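Local coordinates for protein deseasin MCP-01 (Pseudoalteromonas sp., PDB 3VV3) that breaks down collagen as a serine protease of the subtilisin family, hydrolysing peptide bonds with a catalytic domain that carries bound calcium ions, at residues A[28-34]-A[318-322]; A[88-93]-A[133-139]; A[194-200]-A[221-226]; A[202-208]-A[237-243]. All blocks are in the same frame, centred on the assembly; numbering follows the deposited sequence.

How the interactions relate
Interactions 2 and 3 lie on the same seven-stranded parallel sheet, with centres 19 Å apart: interaction 2 pairs the outermost strand 89-91 with strand 131-136, and interaction 3 joins strands 195-199 and 222-228. Interaction 4 continues interaction 3 beyond the strand ends; their centres are 14 Å apart, and Asn207 ND2 lies 2.9 Å from Ala200 O, a probable hydrogen bond. Interaction 1, beside two calcium ions, encloses the other three along the chain, its centre 30 Å from that of interaction 2 on the opposite side of the chain's centre. Leu138 of interaction 2 touches the probable Ser-His-Asp triad (Ser270, His105, Asp50), whereas Ala199 and Asn202 lie near it without touching.

Interaction 1 (A[28-34]-A[318-322]); sequences DIDAPEA and RLNVN. With CA (calcium ion), chain D; CA (calcium ion), chain E.
Ile29, Asn322 and Val321 bury the most surface where the calcium-binding segment 28-34 meets 318-322, at the start of helix 321-327. Ile29 (chi1 p, chi2 t) points sideways, yet its CG2 lies 3.9 Å from Leu319 CD2 and its CD1 3.8 Å from Val321 CG1. Its carbonyl accepts a bond from the helix start, Val321 N to Ile29 O at 2.9 Å, with the CA atoms of Ile29 and Asn320 4.2 Å apart. The loop 28-30 is an Asx turn, Asp30 N to Asp28 OD1 2.9 Å, and Asp30 has left-handed backbone angles (59/47) before the short helix 31-34. This turn presents carboxylates to two calcium ions: Asp28 OD1 and OD2 each lie 2.6 Å from the chain D ion, while Asp30 OD1 bridges, 2.5 Å from that ion and 2.6 Å from the chain E ion; Asp26 also ligates both. Asp28 OD2 also accepts from Asn17 N. Asp30 OD2 binds the chain E ion at 2.5 Å and accepts from Asn320 ND2 at 2.9 Å. Asn322 (chi1 t) brings CB within 3.7 Å of Asp30 CB, and its ND2 donates to water 1 at 2.8 Å, which donates to Asp30 OD2 at 2.7 Å.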
loop_
_atom_site.group_PDB
_atom_site.type_symbol
_atom_site.label_atom_id
_atom_site.label_comp_id
_atom_site.label_asym_id
_atom_site.label_seq_id
_atom_site.Cartn_x
_atom_site.Cartn_y
_atom_site.Cartn_z
ATOM N N ASP A 28 -11.621 7.895 -18.533
ATOM C CA ASP A 28 -11.736 8.788 -17.386
ATOM C C ASP A 28 -13.201 8.882 -16.986
ATOM O O ASP A 28 -14.064 8.273 -17.620
ATOM C CB ASP A 28 -11.146 10.178 -17.687
ATOM C CG ASP A 28 -11.852 10.889 -18.839
ATOM O OD1 ASP A 28 -13.102 10.890 -18.861
ATOM O OD2 ASP A 28 -11.152 11.452 -19.708
ATOM N N ILE A 29 -13.484 9.631 -15.927
ATOM C CA ILE A 29 -14.846 9.703 -15.410
ATOM C C ILE A 29 -15.613 10.918 -15.927
ATOM O O ILE A 29 -16.730 11.182 -15.488
ATOM C CB ILE A 29 -14.875 9.660 -13.846
ATOM C CG1 ILE A 29 -14.344 10.966 -13.237
ATOM C CG2 ILE A 29 -14.097 8.449 -13.348
ATOM C CD1 ILE A 29 -14.520 11.054 -11.717
ATOM N N ASP A 30 -15.014 11.644 -16.872
ATOM C CA ASP A 30 -15.656 12.825 -17.458
ATOM C C ASP A 30 -15.991 13.879 -16.400
ATOM O O ASP A 30 -17.100 14.425 -16.392
ATOM C CB ASP A 30 -16.935 12.443 -18.230
ATOM C CG ASP A 30 -16.650 11.867 -19.622
ATOM O OD1 ASP A 30 -15.542 12.080 -20.151
ATOM O OD2 ASP A 30 -17.546 11.218 -20.193
ATOM N N ALA A 31 -15.035 14.177 -15.522
ATOM C CA ALA A 31 -15.263 15.139 -14.445
ATOM C C ALA A 31 -15.495 16.577 -14.939
ATOM O O ALA A 31 -16.393 17.253 -14.449
ATOM C CB ALA A 31 -14.126 15.096 -13.428
ATOM N N PRO A 32 -14.675 17.059 -15.895
ATOM C CA PRO A 32 -14.898 18.447 -16.331
ATOM C C PRO A 32 -16.281 18.645 -16.938
ATOM O O PRO A 32 -16.897 19.696 -16.755
ATOM C CB PRO A 32 -13.808 18.663 -17.389
ATOM C CG PRO A 32 -12.717 17.671 -17.005
ATOM C CD PRO A 32 -13.480 16.464 -16.527
ATOM N N GLU A 33 -16.766 17.644 -17.655
ATOM C CA GLU A 33 -18.113 17.705 -18.195
ATOM C C GLU A 33 -19.120 17.759 -17.046
ATOM O O GLU A 33 -20.033 18.587 -17.042
ATOM C CB GLU A 33 -18.376 16.510 -19.109
ATOM C CG GLU A 33 -17.592 16.536 -20.434
ATOM C CD GLU A 33 -16.135 16.088 -20.327
ATOM O OE1 GLU A 33 -15.670 15.733 -19.214
ATOM O OE2 GLU A 33 -15.445 16.095 -21.379
ATOM N N ALA A 34 -18.939 16.892 -16.054
ATOM C CA ALA A 34 -19.847 16.867 -14.912
ATOM C C ALA A 34 -19.861 18.211 -14.191
ATOM O O ALA A 34 -20.904 18.662 -13.706
ATOM C CB ALA A 34 -19.468 15.736 -13.935
ATOM N N ARG A 318 -17.418 1.259 -15.846
ATOM C CA ARG A 318 -16.429 2.099 -15.203
ATOM C C ARG A 318 -17.079 3.448 -14.930
ATOM O O ARG A 318 -17.747 4.001 -15.798
ATOM C CB ARG A 318 -15.202 2.263 -16.112
ATOM C CG ARG A 318 -14.031 2.998 -15.459
ATOM C CD ARG A 318 -14.004 4.481 -15.812
ATOM N NE ARG A 318 -13.795 4.671 -17.249
ATOM C CZ ARG A 318 -14.647 5.289 -18.061
ATOM N NH1 ARG A 318 -15.773 5.815 -17.582
ATOM N NH2 ARG A 318 -14.362 5.394 -19.356
ATOM N N LEU A 319 -16.882 3.961 -13.715
ATOM C CA LEU A 319 -17.507 5.209 -13.262
ATOM C C LEU A 319 -17.512 6.328 -14.300
ATOM O O LEU A 319 -16.490 6.630 -14.915
ATOM C CB LEU A 319 -16.806 5.707 -11.999
ATOM C CG LEU A 319 -17.293 7.017 -11.375
ATOM C CD1 LEU A 319 -18.702 6.876 -10.815
ATOM C CD2 LEU A 319 -16.306 7.456 -10.294
ATOM N N ASN A 320 -18.669 6.958 -14.474
ATOM C CA ASN A 320 -18.747 8.174 -15.262
ATOM C C ASN A 320 -19.628 9.177 -14.538
ATOM O O ASN A 320 -20.848 9.033 -14.509
ATOM C CB ASN A 320 -19.296 7.901 -16.663
ATOM C CG ASN A 320 -19.183 9.115 -17.560
ATOM O OD1 ASN A 320 -19.621 10.208 -17.197
ATOM N ND2 ASN A 320 -18.554 8.940 -18.720
ATOM N N VAL A 321 -19.000 10.179 -13.934
ATOM C CA VAL A 321 -19.734 11.064 -13.041
ATOM C C VAL A 321 -20.565 12.073 -13.824
ATOM O O VAL A 321 -21.601 12.538 -13.340
ATOM C CB VAL A 321 -18.830 11.743 -11.987
ATOM C CG1 VAL A 321 -17.842 12.717 -12.635
ATOM C CG2 VAL A 321 -19.698 12.445 -10.912
ATOM N N ASN A 322 -20.136 12.384 -15.046
ATOM C CA ASN A 322 -20.963 13.236 -15.892
ATOM C C ASN A 322 -22.304 12.565 -16.152
ATOM O O ASN A 322 -23.364 13.165 -15.942
ATOM C CB ASN A 322 -20.264 13.562 -17.216
ATOM C CG ASN A 322 -21.089 14.506 -18.084
ATOM O OD1 ASN A 322 -21.543 15.554 -17.618
ATOM N ND2 ASN A 322 -21.305 14.124 -19.337
HETATM CA CA CA D . -13.163 12.442 -20.974
HETATM CA CA CA E . -16.219 10.490 -22.125
HETATM O O HOH W 1 -20.179 11.789 -20.435
HETATM O O HOH W 2 -14.072 14.089 -22.335
HETATM O O HOH W 3 -13.184 14.394 -19.292
HETATM O O HOH W 4 -11.221 12.961 -22.126
HETATM O O HOH W 5 -16.347 12.452 -23.215
HETATM O O HOH W 6 -18.088 10.356 -23.757
#

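Interaction 2 (A[88-93]-A[133-139]); sequences HGINAI and VGCKFLA
This is a parallel strand pairing at the margin of the central sheet, where the outermost strand 89-91 runs beside strand 131-136. The short axes approach to 4.8 Å at 8°. Gly89 pairs with Gly134, Ile90 with Cys135 and Asn91 with Lys136, at CA-CA distances of 4.8, 5.0 and 4.6 Å. Four bonds alternate along the ladder: Gly134 N to His88 O 3.2 Å, Ile90 N to Gly134 O 3.1 Å, Lys136 N to Ile90 O 3.0 Å and Ala92 N to Lys136 O 2.8 Å. Gly89 has phi/psi 137/-159, and an ideal CB there would clash with Gly134 O. The strands belong to a beta-alpha-beta unit with helix 105-114 between them, part of the subtilisin-like alpha/beta fold. On the face of Ile90 and Cys135, Ile90 (chi1 p) sets CG1 3.5 Å from Cys135 SG, and Ala92 CB is 3.8 Å from the same sulfur, which is disulfide-bonded to Cys152 on helix 146-161. Lys136 extends on the other face with chi1 to chi3 all t; its NZ donates to Leu138 O at 2.7 Å and forms a salt bridge with Asp102. Past the strand, an Asx turn links Ile93 N to Asn91 OD1 at 2.8 Å.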
loop_
_atom_site.group_PDB
_atom_site.type_symbol
_atom_site.label_atom_id
_atom_site.label_comp_id
_atom_site.label_asym_id
_atom_site.label_seq_id
_atom_site.Cartn_x
_atom_site.Cartn_y
_atom_site.Cartn_z
ATOM N N HIS A 88 -13.494 18.088 13.740
ATOM C CA HIS A 88 -13.341 17.585 12.376
ATOM C C HIS A 88 -13.583 16.081 12.250
ATOM O O HIS A 88 -13.491 15.523 11.151
ATOM C CB HIS A 88 -11.931 17.892 11.869
ATOM C CG HIS A 88 -11.611 19.352 11.830
ATOM N ND1 HIS A 88 -12.329 20.250 11.070
ATOM C CD2 HIS A 88 -10.645 20.071 12.451
ATOM C CE1 HIS A 88 -11.821 21.460 11.225
ATOM N NE2 HIS A 88 -10.792 21.378 12.050
ATOM N N GLY A 89 -13.877 15.427 13.369
ATOM C CA GLY A 89 -13.986 13.978 13.388
ATOM C C GLY A 89 -13.294 13.425 14.618
ATOM O O GLY A 89 -13.070 14.156 15.583
ATOM N N ILE A 90 -12.932 12.145 14.583
ATOM C CA ILE A 90 -12.388 11.501 15.772
ATOM C C ILE A 90 -11.261 10.535 15.478
ATOM O O ILE A 90 -11.021 10.156 14.327
ATOM C CB ILE A 90 -13.471 10.699 16.536
ATOM C CG1 ILE A 90 -14.032 9.571 15.655
ATOM C CG2 ILE A 90 -14.575 11.628 17.059
ATOM C CD1 ILE A 90 -14.815 8.496 16.426
ATOM N N ASN A 91 -10.573 10.148 16.549
ATOM C CA ASN A 91 -9.631 9.040 16.525
ATOM C C ASN A 91 -10.282 7.900 17.313
ATOM O O ASN A 91 -10.473 8.014 18.529
ATOM C CB ASN A 91 -8.308 9.478 17.164
ATOM C CG ASN A 91 -7.254 8.379 17.177
ATOM O OD1 ASN A 91 -7.564 7.206 17.381
ATOM N ND2 ASN A 91 -5.993 8.764 16.976
ATOM N N ALA A 92 -10.658 6.829 16.615
ATOM C CA ALA A 92 -11.367 5.706 17.242
ATOM C C ALA A 92 -10.464 4.803 18.071
ATOM O O ALA A 92 -10.947 3.931 18.803
ATOM C CB ALA A 92 -12.118 4.884 16.189
ATOM N N ILE A 93 -9.156 4.996 17.945
ATOM C CA ILE A 93 -8.201 4.250 18.752
ATOM C C ILE A 93 -8.078 4.862 20.158
ATOM O O ILE A 93 -8.113 4.146 21.170
ATOM C CB ILE A 93 -6.813 4.202 18.065
ATOM C CG1 ILE A 93 -6.936 3.651 16.640
ATOM C CG2 ILE A 93 -5.845 3.371 18.895
ATOM C CD1 ILE A 93 -5.661 3.823 15.815
ATOM N N VAL A 133 -15.563 14.547 6.825
ATOM C CA VAL A 133 -15.339 14.218 8.235
ATOM C C VAL A 133 -14.504 12.944 8.336
ATOM O O VAL A 133 -14.763 11.960 7.642
ATOM C CB VAL A 133 -16.673 14.051 9.023
ATOM C CG1 VAL A 133 -17.655 13.160 8.277
ATOM C CG2 VAL A 133 -16.406 13.516 10.436
ATOM N N GLY A 134 -13.487 12.969 9.190
ATOM C CA GLY A 134 -12.605 11.821 9.298
ATOM C C GLY A 134 -12.847 11.003 10.541
ATOM O O GLY A 134 -13.170 11.544 11.597
ATOM N N CYS A 135 -12.717 9.687 10.408
ATOM C CA CYS A 135 -12.561 8.830 11.575
ATOM C C CYS A 135 -11.318 7.977 11.359
ATOM O O CYS A 135 -11.237 7.190 10.409
ATOM C CB CYS A 135 -13.786 7.947 11.823
ATOM S SG CYS A 135 -13.646 6.964 13.349
ATOM N N LYS A 136 -10.344 8.185 12.234
ATOM C CA LYS A 136 -9.069 7.493 12.184
ATOM C C LYS A 136 -9.158 6.229 13.023
ATOM O O LYS A 136 -9.274 6.309 14.247
ATOM C CB LYS A 136 -7.978 8.428 12.727
ATOM C CG LYS A 136 -6.613 7.786 12.927
ATOM C CD LYS A 136 -5.593 8.834 13.377
ATOM C CE LYS A 136 -4.209 8.212 13.528
ATOM N NZ LYS A 136 -3.721 7.651 12.216
ATOM N N PHE A 137 -9.135 5.061 12.377
ATOM C CA PHE A 137 -9.084 3.795 13.115
ATOM C C PHE A 137 -7.782 3.036 12.840
ATOM O O PHE A 137 -7.524 2.006 13.457
ATOM C CB PHE A 137 -10.313 2.898 12.843
ATOM C CG PHE A 137 -10.216 2.078 11.577
ATOM C CD1 PHE A 137 -10.362 2.675 10.331
ATOM C CD2 PHE A 137 -9.988 0.710 11.638
ATOM C CE1 PHE A 137 -10.277 1.920 9.158
ATOM C CE2 PHE A 137 -9.908 -0.055 10.469
ATOM C CZ PHE A 137 -10.052 0.554 9.230
ATOM N N LEU A 138 -6.970 3.561 11.923
ATOM C CA LEU A 138 -5.664 2.989 11.623
ATOM C C LEU A 138 -4.567 3.926 12.097
ATOM O O LEU A 138 -4.573 5.109 11.767
ATOM C CB LEU A 138 -5.517 2.751 10.118
ATOM C CG LEU A 138 -6.497 1.716 9.574
ATOM C CD1 LEU A 138 -6.502 1.722 8.053
ATOM C CD2 LEU A 138 -6.172 0.327 10.126
ATOM N N ALA A 139 -3.622 3.385 12.857
ATOM C CA ALA A 139 -2.568 4.193 13.463
ATOM C C ALA A 139 -1.468 4.518 12.468
ATOM O O ALA A 139 -1.477 4.026 11.336
ATOM C CB ALA A 139 -1.988 3.472 14.663
#

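Interaction 3 (A[194-200]-A[221-226]); sequences ILFVAAA and NVLSIA
Two adjacent parallel strands, 195-199 and 222-226, approach to 4.6 Å at a signed crossing angle of -24°, the twist of neighbouring strands in an alpha/beta sheet. Phe196 pairs with Val222, Val197 with Leu223, Ala198 with Ser224 and Ala199 with Ile225, at CA-CA distances of 4.7 to 5.1 Å. The ladder runs Phe196 N to Asn221 O, Leu223 N to Phe196 O, Ala198 N to Leu223 O, Ile225 N to Ala198 O and Ala200 N to Ile225 O, each 2.9 Å; Asn221 (chi1 p) extends it with ND2 to Ile194 O, also 2.9 Å. Strand 195-199 tapers from Leu195, Phe196 and Val197 to Ala198 and Ala199. On the face of Val197 and Leu223, Ile225 packs against Val197, CG1 to CG1 3.8 Å, while Leu195 (chi1 t, chi2 p) leans across to put CD1 4.2 Å from Leu223 CB. On the other face Phe196 (chi1 t) sets CD1 4.1 Å from Val222 CG2, and Ala198 and Ser224 leave that surface low. Helix 269-284 covers Val197, Ala199 and Leu223, and helix 292-301 packs on Leu195 and Leu223; across the sheet helix 180-191 reaches Phe196 and Val222, and strand 166-171 bonds along the far edge of 195-199.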
loop_
_atom_site.group_PDB
_atom_site.type_symbol
_atom_site.label_atom_id
_atom_site.label_comp_id
_atom_site.label_asym_id
_atom_site.label_seq_id
_atom_site.Cartn_x
_atom_site.Cartn_y
_atom_site.Cartn_z
ATOM N N ILE A 194 -27.216 5.653 4.405
ATOM C CA ILE A 194 -25.808 5.884 4.098
ATOM C C ILE A 194 -25.296 4.836 3.113
ATOM O O ILE A 194 -25.569 3.646 3.259
ATOM C CB ILE A 194 -24.963 5.849 5.385
ATOM C CG1 ILE A 194 -25.429 6.960 6.332
ATOM C CG2 ILE A 194 -23.463 5.994 5.068
ATOM C CD1 ILE A 194 -24.752 6.932 7.703
ATOM N N LEU A 195 -24.565 5.302 2.106
ATOM C CA LEU A 195 -23.952 4.430 1.115
ATOM C C LEU A 195 -22.548 4.087 1.588
ATOM O O LEU A 195 -21.774 4.980 1.920
ATOM C CB LEU A 195 -23.874 5.161 -0.224
ATOM C CG LEU A 195 -23.231 4.431 -1.402
ATOM C CD1 LEU A 195 -24.183 3.368 -1.927
ATOM C CD2 LEU A 195 -22.888 5.437 -2.497
ATOM N N PHE A 196 -22.224 2.794 1.608
ATOM C CA PHE A 196 -20.969 2.296 2.171
ATOM C C PHE A 196 -20.099 1.853 1.008
ATOM O O PHE A 196 -20.266 0.746 0.499
ATOM C CB PHE A 196 -21.262 1.098 3.100
ATOM C CG PHE A 196 -20.068 0.611 3.904
ATOM C CD1 PHE A 196 -19.124 -0.233 3.336
ATOM C CD2 PHE A 196 -19.916 0.978 5.238
ATOM C CE1 PHE A 196 -18.038 -0.691 4.079
ATOM C CE2 PHE A 196 -18.832 0.530 5.987
ATOM C CZ PHE A 196 -17.894 -0.303 5.406
ATOM N N VAL A 197 -19.189 2.722 0.573
ATOM C CA VAL A 197 -18.334 2.413 -0.571
ATOM C C VAL A 197 -17.082 1.694 -0.083
ATOM O O VAL A 197 -16.463 2.126 0.885
ATOM C CB VAL A 197 -17.936 3.688 -1.323
ATOM C CG1 VAL A 197 -17.305 3.337 -2.665
ATOM C CG2 VAL A 197 -19.163 4.579 -1.522
ATOM N N ALA A 198 -16.710 0.597 -0.741
ATOM C CA ALA A 198 -15.635 -0.255 -0.230
ATOM C C ALA A 198 -14.729 -0.756 -1.348
ATOM O O ALA A 198 -15.197 -1.034 -2.445
ATOM C CB ALA A 198 -16.221 -1.444 0.537
ATOM N N ALA A 199 -13.441 -0.882 -1.047
ATOM C CA ALA A 199 -12.437 -1.275 -2.029
ATOM C C ALA A 199 -12.434 -2.786 -2.217
ATOM O O ALA A 199 -12.546 -3.533 -1.243
ATOM C CB ALA A 199 -11.070 -0.822 -1.563
ATOM N N ALA A 200 -12.272 -3.240 -3.458
ATOM C CA ALA A 200 -12.343 -4.673 -3.730
ATOM C C ALA A 200 -11.078 -5.437 -3.312
ATOM O O ALA A 200 -11.126 -6.651 -3.119
ATOM C CB ALA A 200 -12.667 -4.936 -5.205
ATOM N N ASN A 221 -26.476 -1.707 0.848
ATOM C CA ASN A 221 -25.879 -0.372 0.724
ATOM C C ASN A 221 -24.361 -0.407 0.536
ATOM O O ASN A 221 -23.715 0.637 0.459
ATOM C CB ASN A 221 -26.232 0.508 1.926
ATOM C CG ASN A 221 -25.665 -0.032 3.220
ATOM O OD1 ASN A 221 -25.614 -1.246 3.425
ATOM N ND2 ASN A 221 -25.236 0.865 4.103
ATOM N N VAL A 222 -23.790 -1.603 0.471
ATOM C CA VAL A 222 -22.365 -1.730 0.179
ATOM C C VAL A 222 -22.138 -1.628 -1.327
ATOM O O VAL A 222 -22.771 -2.343 -2.104
ATOM C CB VAL A 222 -21.794 -3.072 0.707
ATOM C CG1 VAL A 222 -20.385 -3.320 0.178
ATOM C CG2 VAL A 222 -21.819 -3.102 2.243
ATOM N N LEU A 223 -21.249 -0.725 -1.736
ATOM C CA LEU A 223 -20.912 -0.565 -3.143
ATOM C C LEU A 223 -19.423 -0.877 -3.284
ATOM O O LEU A 223 -18.584 -0.139 -2.786
ATOM C CB LEU A 223 -21.256 0.852 -3.610
ATOM C CG LEU A 223 -20.831 1.299 -5.016
ATOM C CD1 LEU A 223 -21.297 0.317 -6.082
ATOM C CD2 LEU A 223 -21.349 2.700 -5.307
ATOM N N SER A 224 -19.115 -2.002 -3.930
ATOM C CA SER A 224 -17.762 -2.565 -3.953
ATOM C C SER A 224 -17.067 -2.219 -5.249
ATOM O O SER A 224 -17.606 -2.470 -6.332
ATOM C CB SER A 224 -17.793 -4.099 -3.812
ATOM O OG SER A 224 -18.339 -4.479 -2.571
ATOM N N ILE A 225 -15.856 -1.682 -5.142
ATOM C CA ILE A 225 -15.215 -1.038 -6.287
ATOM C C ILE A 225 -13.897 -1.690 -6.716
ATOM O O ILE A 225 -12.979 -1.832 -5.912
ATOM C CB ILE A 225 -14.979 0.458 -5.983
ATOM C CG1 ILE A 225 -16.309 1.136 -5.608
ATOM C CG2 ILE A 225 -14.302 1.146 -7.158
ATOM C CD1 ILE A 225 -17.409 0.927 -6.631
ATOM N N ALA A 226 -13.819 -2.089 -7.986
ATOM C CA ALA A 226 -12.567 -2.555 -8.581
ATOM C C ALA A 226 -11.835 -1.358 -9.166
ATOM O O ALA A 226 -12.436 -0.297 -9.393
ATOM C CB ALA A 226 -12.841 -3.605 -9.670
#

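Interaction 4 (A[202-208]-A[237-243]); sequences NDAVDND and FSQWGLT
Side-chain conformation shapes the contact between the irregular loops 202-208 and 237-243, which follow strands 195-199 and 222-228 of the subtilisin-like sheet. Trp240 has chi1 p and chi2 near 90°, laying one face of its indole against the backbone of Val205 and Asp206: Asp206 CA sits 3.9 Å from the centroid of the Trp240 five-membered ring, 22° off its normal, a CH-pi contact. The backbones form a single bridge between Asp206 and Trp240 (CA-CA 5.2 Å), with Trp240 N to Val205 O 3.2 Å and Asn207 N to Trp240 O 2.7 Å; a weak bond, Ala204 N to Phe237 O 2.9 Å, adds to it. Val205 (chi1 m) places CG2 3.8 Å from Gln239 CG. Asp206 (chi1 t) closes an Asx turn, Asp208 N to Asp206 OD1 2.9 Å, and water 7 links that oxygen to Leu242 N, 2.9 Å from each. Asp208 (chi1 m) sends OD2 to Thr243 N at 2.9 Å and to Thr243 OG1 (chi1 p) at 2.8 Å; its OD1 also bonds Ser244. Asn202 lies near the probable triad, and the second subunit packs its Gly176 against Val205. Backbone bonds, the Asp208 carboxylate and the Trp240 face thus hold two loops lacking regular strand.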
loop_
_atom_site.group_PDB
_atom_site.type_symbol
_atom_site.label_atom_id
_atom_site.label_comp_id
_atom_site.label_asym_id
_atom_site.label_seq_id
_atom_site.Cartn_x
_atom_site.Cartn_y
_atom_site.Cartn_z
ATOM N N ASN A 202 -6.401 -5.588 -3.585
ATOM C CA ASN A 202 -5.327 -5.480 -4.579
ATOM C C ASN A 202 -4.561 -6.771 -4.848
ATOM O O ASN A 202 -3.394 -6.733 -5.238
ATOM C CB ASN A 202 -4.317 -4.417 -4.165
ATOM C CG ASN A 202 -4.956 -3.071 -3.933
ATOM O OD1 ASN A 202 -6.012 -2.782 -4.473
ATOM N ND2 ASN A 202 -4.312 -2.240 -3.121
ATOM N N ASP A 203 -5.220 -7.903 -4.660
ATOM C CA ASP A 203 -4.529 -9.174 -4.791
ATOM C C ASP A 203 -4.884 -9.938 -6.064
ATOM O O ASP A 203 -4.528 -11.102 -6.208
ATOM C CB ASP A 203 -4.766 -10.046 -3.554
ATOM C CG ASP A 203 -3.734 -11.149 -3.427
ATOM O OD1 ASP A 203 -2.531 -10.819 -3.333
ATOM O OD2 ASP A 203 -4.119 -12.338 -3.441
ATOM N N ALA A 204 -5.570 -9.282 -6.992
ATOM C CA ALA A 204 -5.778 -9.854 -8.325
ATOM C C ALA A 204 -6.369 -11.265 -8.305
ATOM O O ALA A 204 -5.875 -12.167 -8.988
ATOM C CB ALA A 204 -4.474 -9.828 -9.129
ATOM N N VAL A 205 -7.437 -11.441 -7.532
ATOM C CA VAL A 205 -8.180 -12.696 -7.507
ATOM C C VAL A 205 -9.683 -12.444 -7.534
ATOM O O VAL A 205 -10.144 -11.313 -7.353
ATOM C CB VAL A 205 -7.840 -13.552 -6.273
ATOM C CG1 VAL A 205 -6.373 -13.996 -6.323
ATOM C CG2 VAL A 205 -8.152 -12.791 -4.988
ATOM N N ASP A 206 -10.427 -13.522 -7.755
ATOM C CA ASP A 206 -11.885 -13.500 -7.850
ATOM C C ASP A 206 -12.527 -13.534 -6.464
ATOM O O ASP A 206 -12.412 -14.528 -5.742
ATOM C CB ASP A 206 -12.321 -14.707 -8.692
ATOM C CG ASP A 206 -13.821 -14.920 -8.702
ATOM O OD1 ASP A 206 -14.573 -13.988 -8.343
ATOM O OD2 ASP A 206 -14.245 -16.036 -9.081
ATOM N N ASN A 207 -13.199 -12.445 -6.087
ATOM C CA ASN A 207 -13.788 -12.326 -4.756
ATOM C C ASN A 207 -15.037 -13.186 -4.560
ATOM O O ASN A 207 -15.472 -13.397 -3.429
ATOM C CB ASN A 207 -14.106 -10.866 -4.415
ATOM C CG ASN A 207 -12.861 -10.046 -4.133
ATOM O OD1 ASN A 207 -11.750 -10.568 -4.115
ATOM N ND2 ASN A 207 -13.050 -8.748 -3.893
ATOM N N ASP A 208 -15.608 -13.677 -5.657
ATOM C CA ASP A 208 -16.730 -14.603 -5.548
ATOM C C ASP A 208 -16.255 -15.942 -4.980
ATOM O O ASP A 208 -17.008 -16.628 -4.294
ATOM C CB ASP A 208 -17.430 -14.803 -6.897
ATOM C CG ASP A 208 -18.291 -13.615 -7.292
ATOM O OD1 ASP A 208 -18.024 -12.493 -6.816
ATOM O OD2 ASP A 208 -19.239 -13.803 -8.088
ATOM N N PHE A 237 -3.553 -5.302 -10.650
ATOM C CA PHE A 237 -3.643 -5.707 -9.248
ATOM C C PHE A 237 -5.067 -5.902 -8.731
ATOM O O PHE A 237 -5.260 -6.478 -7.666
ATOM C CB PHE A 237 -2.922 -4.692 -8.345
ATOM C CG PHE A 237 -3.418 -3.276 -8.510
ATOM C CD1 PHE A 237 -4.612 -2.878 -7.933
ATOM C CD2 PHE A 237 -2.684 -2.349 -9.239
ATOM C CE1 PHE A 237 -5.085 -1.581 -8.086
ATOM C CE2 PHE A 237 -3.145 -1.028 -9.397
ATOM C CZ PHE A 237 -4.350 -0.649 -8.819
ATOM N N SER A 238 -6.068 -5.431 -9.467
ATOM C CA SER A 238 -7.419 -5.363 -8.902
ATOM C C SER A 238 -8.074 -6.719 -8.677
ATOM O O SER A 238 -8.026 -7.591 -9.532
ATOM C CB SER A 238 -8.344 -4.513 -9.781
ATOM O OG SER A 238 -9.591 -4.273 -9.124
ATOM N N GLN A 239 -8.726 -6.870 -7.534
ATOM C CA GLN A 239 -9.631 -7.993 -7.340
ATOM C C GLN A 239 -10.928 -7.693 -8.102
ATOM O O GLN A 239 -11.155 -6.558 -8.533
ATOM C CB GLN A 239 -9.860 -8.244 -5.839
ATOM C CG GLN A 239 -8.668 -8.988 -5.205
ATOM C CD GLN A 239 -8.645 -8.960 -3.689
ATOM O OE1 GLN A 239 -9.548 -9.477 -3.014
ATOM N NE2 GLN A 239 -7.595 -8.376 -3.142
ATOM N N TRP A 240 -11.747 -8.715 -8.312
ATOM C CA TRP A 240 -12.996 -8.552 -9.051
ATOM C C TRP A 240 -13.999 -9.536 -8.469
ATOM O O TRP A 240 -13.692 -10.240 -7.512
ATOM C CB TRP A 240 -12.786 -8.806 -10.553
ATOM C CG TRP A 240 -12.397 -10.225 -10.863
ATOM C CD1 TRP A 240 -13.239 -11.270 -11.137
ATOM C CD2 TRP A 240 -11.069 -10.762 -10.894
ATOM N NE1 TRP A 240 -12.514 -12.423 -11.346
ATOM C CE2 TRP A 240 -11.180 -12.135 -11.206
ATOM C CE3 TRP A 240 -9.798 -10.214 -10.702
ATOM C CZ2 TRP A 240 -10.064 -12.965 -11.322
ATOM C CZ3 TRP A 240 -8.688 -11.046 -10.820
ATOM C CH2 TRP A 240 -8.832 -12.402 -11.128
ATOM N N GLY A 241 -15.206 -9.571 -9.022
ATOM C CA GLY A 241 -16.201 -10.536 -8.579
ATOM C C GLY A 241 -17.514 -10.315 -9.305
ATOM O O GLY A 241 -18.129 -9.266 -9.160
ATOM N N LEU A 242 -17.944 -11.300 -10.089
ATOM C CA LEU A 242 -19.166 -11.160 -10.886
ATOM C C LEU A 242 -20.375 -10.743 -10.041
ATOM O O LEU A 242 -21.202 -9.938 -10.480
ATOM C CB LEU A 242 -19.462 -12.461 -11.649
ATOM C CG LEU A 242 -20.766 -12.520 -12.442
ATOM C CD1 LEU A 242 -20.790 -11.475 -13.554
ATOM C CD2 LEU A 242 -20.950 -13.915 -13.021
ATOM N N THR A 243 -20.466 -11.270 -8.826
ATOM C CA THR A 243 -21.579 -10.930 -7.947
ATOM C C THR A 243 -21.145 -10.098 -6.741
ATOM O O THR A 243 -21.967 -9.392 -6.145
ATOM C CB THR A 243 -22.337 -12.190 -7.462
ATOM O OG1 THR A 243 -21.482 -12.988 -6.633
ATOM C CG2 THR A 243 -22.815 -13.029 -8.653
HETATM O O HOH W 7 -16.414 -13.765 -10.519
#